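PDB 2RFB: cytochrome P450 from Picrophilus torridus, which binds heme b through an axial cysteine and, as a cytochrome P450, probably acts as a monooxygenase that inserts one atom of molecular oxygen into its substrate. Local coordinates for residues I89-E97 against L335-S343. Residues are numbered along the deposited sequence; the frame is centred on the assembly and turned at random.
Sequences IDNKDIISE and LGYDKLFLS
Asp93 is the N-cap of helix 94-99 in this P450 fold, and its carboxylate also binds Leu340 of the C-terminal segment 335-343. Its CG lies anti to the backbone N (chi1 178°), which carries the carboxylate to the backbone of Leu340. OD1 takes two N-H groups from opposite faces of the carboxylate plane: Leu340 N at 2.8 Å, almost straight, and Ile95 N at 3.1 Å, a capping bond. Ser96 N adds a second, weak one to OD2. Ile94 N donates a hydrogen bond to Leu340 O at 2.9 Å. Thus Leu340 is held through both N and O. The Phe341 ring lies off-centre against Asp93 CA in a CH-pi contact. Beside these polar bonds, Ile95 and Leu340 cross at about a right angle, CG1 against CB at 3.5 Å. The tip of Ile95, CD1, reaches Tyr337 CB. Ile94 lies obliquely to Leu340, CG1 to CD2, and its CD1 meets Leu342 CD2. Ile201 of helix 175-206 touches both Ile94 and Leu340. The contact lies away from the heme site, the side chain of Ile95 being about 13 Å from the heme. Two waters also bridge the segments. One joins Lys92 O to Leu342 N; the other donates to Asp93 OD2 and, at 2.6 Å, to Asp338 O.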
# COMPACT_ATOMS: atom_id res chain seq x y z
N ILE A 89 17.96 -16.77 -3.04
CA ILE A 89 17.58 -15.67 -3.85
C ILE A 89 18.83 -15.11 -4.46
O ILE A 89 18.78 -14.44 -5.48
CB ILE A 89 16.88 -14.60 -2.99
CG1 ILE A 89 16.01 -13.71 -3.84
CG2 ILE A 89 17.87 -13.78 -2.22
CD1 ILE A 89 15.46 -12.64 -3.01
N ASP A 90 19.96 -15.40 -3.83
CA ASP A 90 21.22 -14.83 -4.26
C ASP A 90 21.33 -14.77 -5.78
O ASP A 90 20.95 -15.71 -6.49
CB ASP A 90 22.39 -15.63 -3.66
CG ASP A 90 22.37 -15.62 -2.16
OD1 ASP A 90 23.02 -14.72 -1.56
OD2 ASP A 90 21.65 -16.49 -1.60
N ASN A 91 21.83 -13.63 -6.26
CA ASN A 91 22.11 -13.40 -7.68
C ASN A 91 20.91 -13.11 -8.53
O ASN A 91 21.06 -12.81 -9.71
CB ASN A 91 22.82 -14.59 -8.27
CG ASN A 91 24.28 -14.44 -8.23
OD1 ASN A 91 24.84 -13.58 -8.95
ND2 ASN A 91 24.94 -15.26 -7.41
N LYS A 92 19.72 -13.19 -7.92
CA LYS A 92 18.47 -13.03 -8.65
C LYS A 92 17.89 -11.67 -8.45
O LYS A 92 18.41 -10.89 -7.65
CB LYS A 92 17.45 -14.07 -8.19
CG LYS A 92 17.85 -15.46 -8.67
CD LYS A 92 17.05 -16.52 -8.01
CE LYS A 92 17.61 -17.87 -8.43
NZ LYS A 92 16.57 -18.93 -8.31
N ASP A 93 16.81 -11.41 -9.17
CA ASP A 93 16.05 -10.18 -9.07
C ASP A 93 15.27 -10.20 -7.78
O ASP A 93 14.34 -11.00 -7.64
CB ASP A 93 15.10 -9.95 -10.27
CG ASP A 93 14.27 -8.63 -10.12
OD1 ASP A 93 14.59 -7.76 -9.29
OD2 ASP A 93 13.26 -8.46 -10.81
N ILE A 94 15.62 -9.33 -6.85
CA ILE A 94 15.03 -9.34 -5.51
C ILE A 94 13.55 -8.91 -5.55
O ILE A 94 12.75 -9.24 -4.67
CB ILE A 94 15.74 -8.33 -4.59
CG1 ILE A 94 17.27 -8.52 -4.60
CG2 ILE A 94 15.17 -8.40 -3.23
CD1 ILE A 94 17.78 -9.73 -3.89
N ILE A 95 13.22 -8.08 -6.53
CA ILE A 95 11.85 -7.62 -6.70
C ILE A 95 10.99 -8.79 -7.19
O ILE A 95 10.11 -9.26 -6.47
CB ILE A 95 11.81 -6.40 -7.64
CG1 ILE A 95 12.72 -5.31 -7.05
CG2 ILE A 95 10.34 -5.97 -8.03
CD1 ILE A 95 12.20 -4.54 -5.78
N SER A 96 11.27 -9.33 -8.35
CA SER A 96 10.33 -10.33 -8.81
C SER A 96 10.35 -11.68 -8.06
O SER A 96 9.37 -12.41 -8.08
CB SER A 96 10.47 -10.54 -10.30
OG SER A 96 11.56 -11.36 -10.48
N GLU A 97 11.46 -12.00 -7.39
CA GLU A 97 11.63 -13.31 -6.74
C GLU A 97 11.43 -13.25 -5.23
O GLU A 97 11.31 -14.28 -4.60
CB GLU A 97 12.99 -13.92 -7.05
CG GLU A 97 13.19 -14.16 -8.52
CD GLU A 97 12.09 -15.03 -9.17
OE1 GLU A 97 11.84 -16.16 -8.65
OE2 GLU A 97 11.51 -14.59 -10.22
N LEU A 335 7.07 5.01 -5.73
CA LEU A 335 8.51 5.03 -5.70
C LEU A 335 9.06 3.66 -5.34
O LEU A 335 8.81 3.12 -4.24
CB LEU A 335 8.99 6.11 -4.73
CG LEU A 335 10.50 6.18 -4.42
CD1 LEU A 335 11.34 6.46 -5.68
CD2 LEU A 335 10.83 7.19 -3.32
N GLY A 336 9.84 3.07 -6.25
CA GLY A 336 10.31 1.72 -6.04
C GLY A 336 11.10 1.26 -7.22
O GLY A 336 11.27 2.00 -8.22
N TYR A 337 11.60 0.04 -7.13
CA TYR A 337 12.46 -0.50 -8.17
C TYR A 337 11.63 -1.30 -9.16
O TYR A 337 10.63 -1.92 -8.80
CB TYR A 337 13.53 -1.42 -7.56
CG TYR A 337 14.58 -0.62 -6.87
CD1 TYR A 337 14.34 -0.08 -5.60
CD2 TYR A 337 15.79 -0.33 -7.52
CE1 TYR A 337 15.29 0.69 -4.97
CE2 TYR A 337 16.76 0.42 -6.88
CZ TYR A 337 16.49 0.92 -5.59
OH TYR A 337 17.42 1.72 -4.96
N ASP A 338 12.03 -1.26 -10.41
CA ASP A 338 11.42 -2.07 -11.39
C ASP A 338 12.04 -3.45 -11.22
O ASP A 338 11.32 -4.45 -11.13
CB ASP A 338 11.69 -1.50 -12.77
CG ASP A 338 11.21 -2.40 -13.90
OD1 ASP A 338 10.24 -3.15 -13.72
OD2 ASP A 338 11.78 -2.32 -14.98
N LYS A 339 13.38 -3.48 -11.17
CA LYS A 339 14.17 -4.65 -10.92
C LYS A 339 15.30 -4.24 -9.98
O LYS A 339 15.82 -3.10 -10.06
CB LYS A 339 14.82 -5.13 -12.22
CG LYS A 339 13.92 -5.80 -13.20
CD LYS A 339 14.67 -5.90 -14.48
CE LYS A 339 13.76 -6.07 -15.67
NZ LYS A 339 13.29 -7.48 -15.75
N LEU A 340 15.71 -5.17 -9.12
CA LEU A 340 16.75 -4.88 -8.14
C LEU A 340 17.73 -6.05 -8.05
O LEU A 340 17.36 -7.17 -7.69
CB LEU A 340 16.15 -4.59 -6.78
CG LEU A 340 17.02 -3.90 -5.71
CD1 LEU A 340 16.18 -3.38 -4.53
CD2 LEU A 340 18.07 -4.87 -5.15
N PHE A 341 18.98 -5.78 -8.38
CA PHE A 341 20.01 -6.80 -8.33
C PHE A 341 21.09 -6.33 -7.41
O PHE A 341 21.53 -5.17 -7.46
CB PHE A 341 20.64 -7.05 -9.70
CG PHE A 341 19.69 -7.58 -10.69
CD1 PHE A 341 18.92 -6.70 -11.45
CD2 PHE A 341 19.54 -8.94 -10.86
CE1 PHE A 341 18.03 -7.19 -12.39
CE2 PHE A 341 18.63 -9.43 -11.78
CZ PHE A 341 17.87 -8.54 -12.56
N LEU A 342 21.51 -7.25 -6.57
CA LEU A 342 22.44 -6.97 -5.53
C LEU A 342 23.89 -7.12 -5.95
O LEU A 342 24.26 -7.97 -6.73
CB LEU A 342 22.20 -7.92 -4.39
CG LEU A 342 21.74 -7.39 -3.06
CD1 LEU A 342 20.71 -6.28 -3.15
CD2 LEU A 342 21.24 -8.60 -2.28
N SER A 343 24.69 -6.26 -5.36
CA SER A 343 26.12 -6.48 -5.18
C SER A 343 26.82 -5.90 -6.35
O SER A 343 27.22 -4.73 -6.32
CB SER A 343 26.45 -7.95 -5.01
OG SER A 343 27.84 -8.07 -4.98
OXT SER A 343 26.92 -6.64 -7.32
O HOH W 1 20.58 -9.89 -6.73
O HOH W 2 11.09 -7.06 -11.50